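Local coordinates for protein proteolytically activated form of PPO4 Tyrosinase (Agaricus bisporus var. bisporus H97, PDB 4OUA) that oxidises monophenols and o-diphenols to reactive o-quinones at a pair of copper ions, the first step of melanin synthesis, at residues K13-I18 with D125-W131; I55-T61 with E75-H81; G298-T302 with S338-T342; K207-E211 with G255-G260. All coordinates share one frame. Numbering follows the deposited sequence.

Contact 1: residues K13-I18 with D125-W131; sequences KNRLDI and DLRQPYW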
# COMPACT_ATOMS: atom_id res chain seq x y z
N LYS A 13 8.09 7.60 12.97
CA LYS A 13 7.90 6.28 13.56
C LYS A 13 8.00 5.19 12.50
O LYS A 13 7.88 5.46 11.30
CB LYS A 13 6.54 6.20 14.27
CG LYS A 13 6.45 7.06 15.51
CD LYS A 13 7.56 6.73 16.50
CE LYS A 13 7.43 7.55 17.77
NZ LYS A 13 7.38 9.01 17.49
N ASN A 14 8.22 3.96 12.94
CA ASN A 14 8.40 2.84 12.02
C ASN A 14 7.10 2.16 11.62
O ASN A 14 6.19 2.00 12.44
CB ASN A 14 9.35 1.80 12.62
CG ASN A 14 10.80 2.23 12.55
OD1 ASN A 14 11.17 3.08 11.74
ND2 ASN A 14 11.63 1.64 13.41
N ARG A 15 7.03 1.75 10.36
CA ARG A 15 5.98 0.86 9.91
C ARG A 15 6.39 -0.56 10.26
O ARG A 15 7.37 -1.08 9.71
CB ARG A 15 5.74 1.01 8.41
CG ARG A 15 5.30 2.41 7.99
CD ARG A 15 5.17 2.53 6.49
NE ARG A 15 4.63 3.83 6.10
CZ ARG A 15 4.49 4.23 4.84
NH1 ARG A 15 4.86 3.43 3.84
NH2 ARG A 15 3.99 5.42 4.57
N LEU A 16 5.67 -1.18 11.18
CA LEU A 16 6.06 -2.49 11.69
C LEU A 16 5.71 -3.62 10.73
O LEU A 16 4.82 -3.48 9.88
CB LEU A 16 5.40 -2.75 13.04
CG LEU A 16 5.67 -1.71 14.14
CD1 LEU A 16 5.03 -2.15 15.45
CD2 LEU A 16 7.16 -1.50 14.31
N ASP A 17 6.42 -4.73 10.86
CA ASP A 17 6.07 -5.96 10.16
C ASP A 17 4.74 -6.47 10.72
O ASP A 17 4.57 -6.56 11.93
CB ASP A 17 7.17 -7.01 10.33
CG ASP A 17 6.93 -8.25 9.49
OD1 ASP A 17 6.01 -9.03 9.81
OD2 ASP A 17 7.68 -8.45 8.51
N ILE A 18 3.81 -6.79 9.83
CA ILE A 18 2.47 -7.20 10.23
C ILE A 18 2.49 -8.37 11.21
O ILE A 18 1.59 -8.52 12.03
CB ILE A 18 1.60 -7.57 9.01
CG1 ILE A 18 0.12 -7.67 9.42
CG2 ILE A 18 2.08 -8.86 8.38
CD1 ILE A 18 -0.44 -6.40 10.02
N ASP A 125 1.92 7.11 17.21
CA ASP A 125 2.97 6.25 16.68
C ASP A 125 2.45 5.32 15.59
O ASP A 125 3.23 4.64 14.93
CB ASP A 125 3.60 5.41 17.80
CG ASP A 125 4.22 6.27 18.89
OD1 ASP A 125 4.53 7.45 18.62
OD2 ASP A 125 4.39 5.75 20.02
N LEU A 126 1.13 5.29 15.42
CA LEU A 126 0.51 4.37 14.47
C LEU A 126 0.95 4.64 13.03
O LEU A 126 0.87 5.76 12.54
CB LEU A 126 -1.01 4.45 14.57
CG LEU A 126 -1.76 3.48 13.66
CD1 LEU A 126 -1.34 2.05 13.93
CD2 LEU A 126 -3.26 3.64 13.82
N ARG A 127 1.40 3.58 12.37
CA ARG A 127 1.82 3.66 10.97
C ARG A 127 1.33 2.42 10.22
O ARG A 127 1.00 1.41 10.83
CB ARG A 127 3.34 3.77 10.86
CG ARG A 127 3.95 4.99 11.55
CD ARG A 127 3.56 6.27 10.83
NE ARG A 127 4.29 7.42 11.36
CZ ARG A 127 3.93 8.11 12.43
NH1 ARG A 127 2.85 7.76 13.11
NH2 ARG A 127 4.66 9.14 12.84
N GLN A 128 1.28 2.51 8.90
CA GLN A 128 0.81 1.39 8.09
C GLN A 128 1.81 0.24 8.08
O GLN A 128 2.91 0.37 7.54
CB GLN A 128 0.53 1.85 6.65
CG GLN A 128 0.10 0.73 5.72
CD GLN A 128 -1.16 0.02 6.19
OE1 GLN A 128 -1.21 -1.21 6.25
NE2 GLN A 128 -2.19 0.80 6.51
N PRO A 129 1.42 -0.90 8.67
CA PRO A 129 2.27 -2.10 8.70
C PRO A 129 2.50 -2.67 7.30
O PRO A 129 1.69 -2.42 6.41
CB PRO A 129 1.46 -3.08 9.56
CG PRO A 129 0.05 -2.63 9.40
CD PRO A 129 0.11 -1.14 9.30
N TYR A 130 3.59 -3.41 7.12
CA TYR A 130 3.91 -3.96 5.81
C TYR A 130 3.86 -5.48 5.81
O TYR A 130 4.13 -6.12 6.83
CB TYR A 130 5.28 -3.47 5.34
CG TYR A 130 6.44 -3.93 6.20
CD1 TYR A 130 7.02 -5.18 6.02
CD2 TYR A 130 6.97 -3.10 7.18
CE1 TYR A 130 8.08 -5.60 6.80
CE2 TYR A 130 8.03 -3.51 7.97
CZ TYR A 130 8.58 -4.76 7.77
OH TYR A 130 9.64 -5.17 8.55
N TRP A 131 3.51 -6.04 4.66
CA TRP A 131 3.40 -7.48 4.48
C TRP A 131 4.65 -8.02 3.79
O TRP A 131 4.78 -7.96 2.57
CB TRP A 131 2.14 -7.80 3.66
CG TRP A 131 1.93 -9.25 3.36
CD1 TRP A 131 2.48 -10.32 4.00
CD2 TRP A 131 1.10 -9.78 2.32
NE1 TRP A 131 2.04 -11.49 3.42
CE2 TRP A 131 1.19 -11.18 2.39
CE3 TRP A 131 0.29 -9.20 1.33
CZ2 TRP A 131 0.50 -12.02 1.51
CZ3 TRP A 131 -0.39 -10.04 0.47
CH2 TRP A 131 -0.28 -11.43 0.56
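Tyr-130 lays one face of its ring against the backbone of Asp-17: the CA of Asp-17 sits 3.8 Å from the ring centroid, a CH-pi contact, while the O of Arg-15 meets the ring edge 3.1 Å from Tyr-130 CE2. A flat aromatic suits this place because its face accommodates the CA-H of Asp-17. Next to the ring the two backbones join in a single beta bridge, Tyr-130 N donating to Leu-16 O at 3.0 Å and Ile-18 N to Tyr-130 O at 3.1 Å. These bonds clamp the N-terminal arm, which has just left the short strand 13-14, onto the loop that follows helix 116-125 in the tyrosinase central domain. Asp-17 then acts as N-cap of helix 18-21, its OD1 accepting from the N of Val-19, a task for which a short acidic side chain is well fitted. Ile-18 CD1 packs on Pro-129 CG at 3.9 Å. Toward the other end, Arg-15 crosses the loop, its CB 3.0 Å from Gln-128 O and its CG 3.7 Å from Arg-127 CB, and carries its charge inward to a salt bridge with Glu-98. Arg-127 turns one face of its guanidinium to Lys-13 CB, 3.7 Å from CZ, and donates from NH1 to Leu-126 O at 2.9 Å and from NE to Asn-348 O. Lys-13 NZ forms a salt bridge with Asp-125 OD1 at 3.4 Å and also bonds to Gly-10 O.

Contact 2: residues I55-T61 with E75-H81; sequences IHGLPFT and ESGYCTH. With NA (sodium ion), chain E; CU1 (copper (I) ion), chain C.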
# COMPACT_ATOMS: atom_id res chain seq x y z
N ILE A 55 -8.95 6.35 -5.49
CA ILE A 55 -7.90 7.10 -6.17
C ILE A 55 -7.13 6.22 -7.15
O ILE A 55 -6.82 6.64 -8.26
CB ILE A 55 -6.91 7.72 -5.17
CG1 ILE A 55 -7.62 8.71 -4.25
CG2 ILE A 55 -5.77 8.40 -5.91
CD1 ILE A 55 -6.74 9.29 -3.18
N HIS A 56 -6.83 4.99 -6.73
CA HIS A 56 -6.06 4.05 -7.53
C HIS A 56 -6.70 3.81 -8.90
O HIS A 56 -6.11 4.13 -9.93
CB HIS A 56 -5.91 2.73 -6.78
CG HIS A 56 -4.83 1.84 -7.33
ND1 HIS A 56 -5.10 0.79 -8.18
CD2 HIS A 56 -3.49 1.84 -7.14
CE1 HIS A 56 -3.97 0.18 -8.50
NE2 HIS A 56 -2.98 0.80 -7.88
N GLY A 57 -7.91 3.27 -8.90
CA GLY A 57 -8.62 2.98 -10.13
C GLY A 57 -9.98 3.65 -10.19
O GLY A 57 -10.08 4.88 -10.12
N LEU A 58 -11.03 2.85 -10.33
CA LEU A 58 -12.39 3.37 -10.32
C LEU A 58 -12.77 3.88 -8.94
O LEU A 58 -12.28 3.37 -7.93
CB LEU A 58 -13.38 2.29 -10.77
CG LEU A 58 -13.36 1.91 -12.25
CD1 LEU A 58 -14.24 0.69 -12.50
CD2 LEU A 58 -13.81 3.08 -13.11
N PRO A 59 -13.66 4.89 -8.88
CA PRO A 59 -14.22 5.52 -10.08
C PRO A 59 -13.25 6.50 -10.72
O PRO A 59 -12.27 6.90 -10.09
CB PRO A 59 -15.44 6.26 -9.53
CG PRO A 59 -15.05 6.60 -8.13
CD PRO A 59 -14.21 5.45 -7.64
N PHE A 60 -13.50 6.87 -11.97
CA PHE A 60 -12.64 7.81 -12.67
C PHE A 60 -13.04 9.25 -12.36
O PHE A 60 -13.54 9.97 -13.22
CB PHE A 60 -12.69 7.56 -14.18
CG PHE A 60 -12.19 6.20 -14.59
CD1 PHE A 60 -11.35 5.48 -13.76
CD2 PHE A 60 -12.56 5.65 -15.80
CE1 PHE A 60 -10.89 4.23 -14.13
CE2 PHE A 60 -12.11 4.41 -16.18
CZ PHE A 60 -11.27 3.70 -15.35
N THR A 61 -12.82 9.66 -11.12
CA THR A 61 -13.17 11.01 -10.68
C THR A 61 -12.02 11.65 -9.90
O THR A 61 -11.24 10.96 -9.26
CB THR A 61 -14.43 11.00 -9.79
OG1 THR A 61 -14.19 10.21 -8.62
CG2 THR A 61 -15.62 10.43 -10.55
N GLU A 75 -9.35 10.57 -18.55
CA GLU A 75 -10.33 9.90 -17.70
C GLU A 75 -9.91 8.46 -17.43
O GLU A 75 -10.07 7.58 -18.29
CB GLU A 75 -11.72 9.93 -18.34
CG GLU A 75 -12.81 9.36 -17.45
CD GLU A 75 -14.18 9.39 -18.11
OE1 GLU A 75 -14.24 9.68 -19.33
OE2 GLU A 75 -15.18 9.12 -17.42
N SER A 76 -9.37 8.22 -16.24
CA SER A 76 -8.91 6.91 -15.84
C SER A 76 -8.49 6.93 -14.38
O SER A 76 -8.79 7.89 -13.66
CB SER A 76 -7.74 6.46 -16.72
OG SER A 76 -7.27 5.17 -16.34
N GLY A 77 -7.81 5.88 -13.93
CA GLY A 77 -7.31 5.83 -12.57
C GLY A 77 -6.21 6.84 -12.34
O GLY A 77 -5.74 7.48 -13.28
N TYR A 78 -5.79 7.00 -11.09
CA TYR A 78 -4.69 7.90 -10.75
C TYR A 78 -3.36 7.16 -10.76
O TYR A 78 -2.33 7.74 -11.11
CB TYR A 78 -4.90 8.54 -9.38
CG TYR A 78 -5.60 9.88 -9.40
CD1 TYR A 78 -5.02 10.97 -10.03
CD2 TYR A 78 -6.83 10.05 -8.77
CE1 TYR A 78 -5.66 12.20 -10.04
CE2 TYR A 78 -7.47 11.28 -8.78
CZ TYR A 78 -6.87 12.35 -9.41
OH TYR A 78 -7.51 13.57 -9.42
N CYS A 79 -3.39 5.89 -10.38
CA CYS A 79 -2.17 5.11 -10.19
C CYS A 79 -1.32 5.05 -11.45
O CYS A 79 -1.83 4.91 -12.56
CB CYS A 79 -2.50 3.68 -9.72
SG CYS A 79 -3.32 2.65 -10.96
N THR A 80 -0.01 5.18 -11.26
CA THR A 80 0.94 5.15 -12.36
C THR A 80 1.55 3.76 -12.50
O THR A 80 2.23 3.28 -11.60
CB THR A 80 2.05 6.19 -12.16
OG1 THR A 80 2.74 5.90 -10.94
CG2 THR A 80 1.46 7.58 -12.09
N HIS A 81 1.30 3.13 -13.64
CA HIS A 81 1.77 1.77 -13.87
C HIS A 81 2.48 1.67 -15.22
O HIS A 81 2.09 2.33 -16.18
CB HIS A 81 0.60 0.78 -13.80
CG HIS A 81 -0.21 0.92 -12.55
ND1 HIS A 81 -1.47 1.48 -12.54
CD2 HIS A 81 0.05 0.56 -11.27
CE1 HIS A 81 -1.95 1.47 -11.31
NE2 HIS A 81 -1.04 0.92 -10.52
NA NA E . -10.38 6.92 -9.12
CU CU1 C . -1.01 1.04 -8.42
O HOH W 1 -10.17 8.87 -7.77
O HOH W 2 -9.40 8.22 -10.57
O HOH W 3 -1.04 -1.37 -8.41
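Glu-75 opens the second segment by laying its CG 3.7 Å from Phe-60 CB. Ser-76 follows, its CA over the Phe-60 ring face, 3.5 Å from the centroid. Gly-77 passes so close to His-56 and Gly-57 that a CB would clash with His-56 O. Tyr-78 N donates to Ile-55 O at 3.0 Å and weakly to His-56 O at 3.1 Å, while its CD2 packs on Ile-55 CG2 at 3.5 Å. Cys-79 N reaches His-56 O at 3.3 Å, and Cys-79 SG, 3.6 Å from the centroid of the His-56 ring, is bonded covalently to His-81 CE1 at 1.8 Å. His-81 NE2 and His-56 NE2 each bind copper at 2.1 Å, with His-90 completing the histidine triad. Farther along the first loop Gly-57 O and Pro-59 O bind the sodium ion at 2.3 and 2.1 Å, with Gly-54 O and two waters completing the shell. The thioether, known from fungal tyrosinases and plant catechol oxidases, ties one ligand to its own loop and probably restricts the His-81 ring as it holds the metal.

Contact 3: residues G298-T302 with S338-T342; sequences GVWVT and SVPLT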
# COMPACT_ATOMS: atom_id res chain seq x y z
N GLY A 298 21.91 7.65 -4.76
CA GLY A 298 22.18 8.53 -5.88
C GLY A 298 21.30 8.25 -7.08
O GLY A 298 21.10 9.12 -7.92
N VAL A 299 20.78 7.03 -7.16
CA VAL A 299 19.91 6.64 -8.26
C VAL A 299 18.45 6.95 -7.94
O VAL A 299 17.92 6.49 -6.92
CB VAL A 299 20.04 5.15 -8.59
CG1 VAL A 299 19.21 4.81 -9.83
CG2 VAL A 299 21.49 4.78 -8.80
N TRP A 300 17.80 7.72 -8.81
CA TRP A 300 16.39 8.06 -8.62
C TRP A 300 15.66 8.13 -9.96
O TRP A 300 16.09 7.53 -10.95
CB TRP A 300 16.26 9.38 -7.86
CG TRP A 300 14.97 9.51 -7.10
CD1 TRP A 300 14.05 10.52 -7.21
CD2 TRP A 300 14.45 8.60 -6.12
NE1 TRP A 300 13.00 10.29 -6.35
CE2 TRP A 300 13.21 9.12 -5.68
CE3 TRP A 300 14.90 7.39 -5.58
CZ2 TRP A 300 12.43 8.47 -4.72
CZ3 TRP A 300 14.12 6.75 -4.63
CH2 TRP A 300 12.90 7.30 -4.21
N VAL A 301 14.55 8.87 -9.99
CA VAL A 301 13.68 8.92 -11.16
C VAL A 301 14.38 9.46 -12.41
O VAL A 301 15.05 10.49 -12.37
CB VAL A 301 12.44 9.80 -10.89
CG1 VAL A 301 11.51 9.80 -12.10
CG2 VAL A 301 11.71 9.33 -9.64
N THR A 302 14.21 8.75 -13.52
CA THR A 302 14.69 9.21 -14.82
C THR A 302 13.50 9.46 -15.74
O THR A 302 12.37 9.05 -15.44
CB THR A 302 15.65 8.21 -15.48
OG1 THR A 302 14.94 7.03 -15.87
CG2 THR A 302 16.77 7.83 -14.52
N SER A 338 8.81 13.75 -7.33
CA SER A 338 9.63 12.59 -7.01
C SER A 338 10.94 12.97 -6.32
O SER A 338 11.48 12.19 -5.54
CB SER A 338 9.92 11.79 -8.29
OG SER A 338 8.73 11.30 -8.87
N VAL A 339 11.44 14.16 -6.62
CA VAL A 339 12.74 14.60 -6.12
C VAL A 339 12.87 14.50 -4.59
O VAL A 339 13.80 13.87 -4.09
CB VAL A 339 13.04 16.05 -6.54
CG1 VAL A 339 14.39 16.50 -5.99
CG2 VAL A 339 13.01 16.19 -8.05
N PRO A 340 11.93 15.12 -3.85
CA PRO A 340 12.01 15.10 -2.39
C PRO A 340 11.65 13.75 -1.77
O PRO A 340 12.03 13.49 -0.63
CB PRO A 340 10.98 16.16 -1.98
CG PRO A 340 10.01 16.20 -3.10
CD PRO A 340 10.81 15.95 -4.34
N LEU A 341 10.94 12.90 -2.51
CA LEU A 341 10.42 11.65 -1.96
C LEU A 341 11.49 10.60 -1.71
O LEU A 341 11.17 9.44 -1.43
CB LEU A 341 9.34 11.08 -2.89
CG LEU A 341 8.05 11.89 -2.97
CD1 LEU A 341 7.02 11.16 -3.81
CD2 LEU A 341 7.52 12.19 -1.58
N THR A 342 12.75 10.99 -1.81
CA THR A 342 13.85 10.09 -1.49
C THR A 342 13.96 9.94 0.02
O THR A 342 14.51 8.95 0.52
CB THR A 342 15.19 10.59 -2.05
OG1 THR A 342 15.50 11.87 -1.49
CG2 THR A 342 15.12 10.71 -3.57
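Trp-300 reaches across to the second loop with chi1 in the t well, and this conformation brings the edge of its indole to the turn at Ser-338. There NE1 donates to Ser-338 O at 2.6 Å, a short bond that satisfies the ring's one polar atom. The same carbonyl takes a weak bond from Leu-341 N at 3.2 Å. Thr-342, chi1 p, sets its methyl over the indole face: CG2 lies 3.3 Å from the centroid of the five-membered ring, a close CH-pi contact. A beta-branched threonine offers that methyl beside its hydroxyl. Val-301, chi1 t, presses CG2 against Ser-338 CB at 3.3 Å, and Ser-338 is in the m rotamer; its OG and Thr-88 OG1 are hydrogen-bonded. Leu-341 is m,t; its CB lies 4.4 Å from Trp-300 CZ2, and its side chain packs on Thr-88. Here tryptophan anchors one loop to another, joining the segment after helix 277-295 to the later 338-342 turn against helix 86-109, in plain packing at the flank of the helical core.

Contact 4: residues K207-E211 with G255-G260; sequences KLDLE and GFVGRG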
# COMPACT_ATOMS: atom_id res chain seq x y z
N LYS A 207 -2.03 -21.70 -2.33
CA LYS A 207 -1.33 -21.05 -3.43
C LYS A 207 -0.10 -20.29 -2.93
O LYS A 207 0.98 -20.40 -3.51
CB LYS A 207 -2.26 -20.10 -4.17
CG LYS A 207 -1.66 -19.48 -5.42
CD LYS A 207 -2.47 -18.29 -5.90
CE LYS A 207 -3.92 -18.66 -6.16
NZ LYS A 207 -4.72 -17.50 -6.62
N LEU A 208 -0.28 -19.53 -1.86
CA LEU A 208 0.80 -18.75 -1.28
C LEU A 208 1.93 -19.63 -0.77
O LEU A 208 3.11 -19.33 -0.98
CB LEU A 208 0.27 -17.87 -0.14
CG LEU A 208 -0.25 -16.49 -0.52
CD1 LEU A 208 -0.98 -16.52 -1.86
CD2 LEU A 208 -1.14 -15.93 0.58
N ASP A 209 1.57 -20.73 -0.12
CA ASP A 209 2.55 -21.65 0.45
C ASP A 209 3.47 -22.20 -0.64
O ASP A 209 4.67 -22.36 -0.43
CB ASP A 209 1.84 -22.79 1.19
CG ASP A 209 2.78 -23.55 2.10
OD1 ASP A 209 3.72 -22.93 2.63
OD2 ASP A 209 2.56 -24.76 2.30
N LEU A 210 2.90 -22.49 -1.81
CA LEU A 210 3.66 -23.04 -2.92
C LEU A 210 4.50 -21.98 -3.63
O LEU A 210 5.62 -22.25 -4.07
CB LEU A 210 2.73 -23.71 -3.93
CG LEU A 210 2.09 -25.03 -3.50
CD1 LEU A 210 1.21 -25.58 -4.62
CD2 LEU A 210 3.16 -26.04 -3.12
N GLU A 211 3.97 -20.77 -3.73
CA GLU A 211 4.65 -19.68 -4.42
C GLU A 211 5.68 -18.98 -3.53
O GLU A 211 6.40 -18.09 -3.99
CB GLU A 211 3.64 -18.66 -4.95
CG GLU A 211 2.72 -19.19 -6.04
CD GLU A 211 3.45 -19.47 -7.35
OE1 GLU A 211 4.64 -19.11 -7.46
OE2 GLU A 211 2.83 -20.04 -8.27
N GLY A 255 -1.75 -10.97 -8.34
CA GLY A 255 -2.23 -12.17 -9.00
C GLY A 255 -2.55 -13.29 -8.02
O GLY A 255 -3.59 -13.94 -8.13
N PHE A 256 -1.65 -13.50 -7.07
CA PHE A 256 -1.83 -14.56 -6.07
C PHE A 256 -3.12 -14.38 -5.29
O PHE A 256 -3.84 -15.35 -5.02
CB PHE A 256 -0.64 -14.59 -5.10
CG PHE A 256 0.66 -14.99 -5.73
CD1 PHE A 256 0.68 -15.62 -6.97
CD2 PHE A 256 1.86 -14.76 -5.09
CE1 PHE A 256 1.88 -15.99 -7.55
CE2 PHE A 256 3.06 -15.13 -5.66
CZ PHE A 256 3.06 -15.74 -6.90
N VAL A 257 -3.42 -13.14 -4.92
CA VAL A 257 -4.55 -12.84 -4.06
C VAL A 257 -5.87 -12.73 -4.82
O VAL A 257 -6.90 -13.23 -4.37
CB VAL A 257 -4.32 -11.54 -3.27
CG1 VAL A 257 -5.56 -11.18 -2.47
CG2 VAL A 257 -3.11 -11.67 -2.36
N GLY A 258 -5.83 -12.06 -5.97
CA GLY A 258 -7.04 -11.76 -6.71
C GLY A 258 -7.45 -12.79 -7.74
O GLY A 258 -8.64 -12.99 -7.99
N ARG A 259 -6.47 -13.46 -8.34
CA ARG A 259 -6.74 -14.38 -9.44
C ARG A 259 -6.99 -15.81 -8.96
O ARG A 259 -6.07 -16.51 -8.56
CB ARG A 259 -5.57 -14.36 -10.43
CG ARG A 259 -5.83 -15.10 -11.74
CD ARG A 259 -6.93 -14.43 -12.54
NE ARG A 259 -6.95 -14.88 -13.92
CZ ARG A 259 -7.59 -15.97 -14.35
NH1 ARG A 259 -8.27 -16.72 -13.49
NH2 ARG A 259 -7.55 -16.31 -15.63
N GLY A 260 -8.25 -16.23 -9.02
CA GLY A 260 -8.62 -17.61 -8.73
C GLY A 260 -9.05 -18.30 -10.01
O GLY A 260 -8.30 -18.34 -10.99
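Hydrogen bonding is concentrated at one charged group. The ammonium of Lys-207 sits at the end of helix 246-258, where NZ donates to Phe-256 O at 2.8 Å and to Arg-259 O at 2.6 Å; a third bond goes to Asn-192 OD1. Lysine suits the position because its long chain, mostly extended with a single m turn at chi3, spans the gap between two helices and delivers a positive charge to a carbonyl of the last helical turn and one just past it. Arg-259 is the first residue to leave helical angles, although its N still bonds to Gly-255 O at 2.9 Å. The helix whose end the lysine meets is the one that carries the copper ligands His-250 and His-254 of the central tyrosinase domain, and helix 201-224 lies beside its C-terminal end, at the protein surface. Apolar packing is centred on Phe-256. Leu-208 CD1 comes within 3.8 Å of Phe-256 CB, and Leu-208 also rests on Leu-137 and Pro-139, as befits a buried branched side chain. Lys-207 adds its own methylenes, CD lying 4.2 Å from Phe-256 CB. The aromatic contact is with Glu-211, one helical turn on from Lys-207: its CG lies over the face of the Phe-256 ring, 3.9 Å from the centroid, in a CH-pi contact, and its CB approaches Phe-256 CZ at 3.6 Å.

Contact 1 is the most deeply buried of the four, whereas contact 4 lies at the surface and contacts 2 and 3 are partly buried. Contacts 1 and 3 both rest on helices 86-109 and 277-295, but a backbone bridge fixes the first and an indole the second. Metal coordination and a thioether set contact 2 apart; contact 4 relies instead on a lysine at a helix end. Contact 2 supplies ligands of one copper; contact 4 lies at the C-terminal end of the helix bearing His-250 and His-254, ligands of the other. Contacts 1 and 4 touch where Trp-131 CH2 meets Val-257 CG2 at 4.1 Å; contacts 3 and 4 are farthest apart, with centres about 32 Å distant.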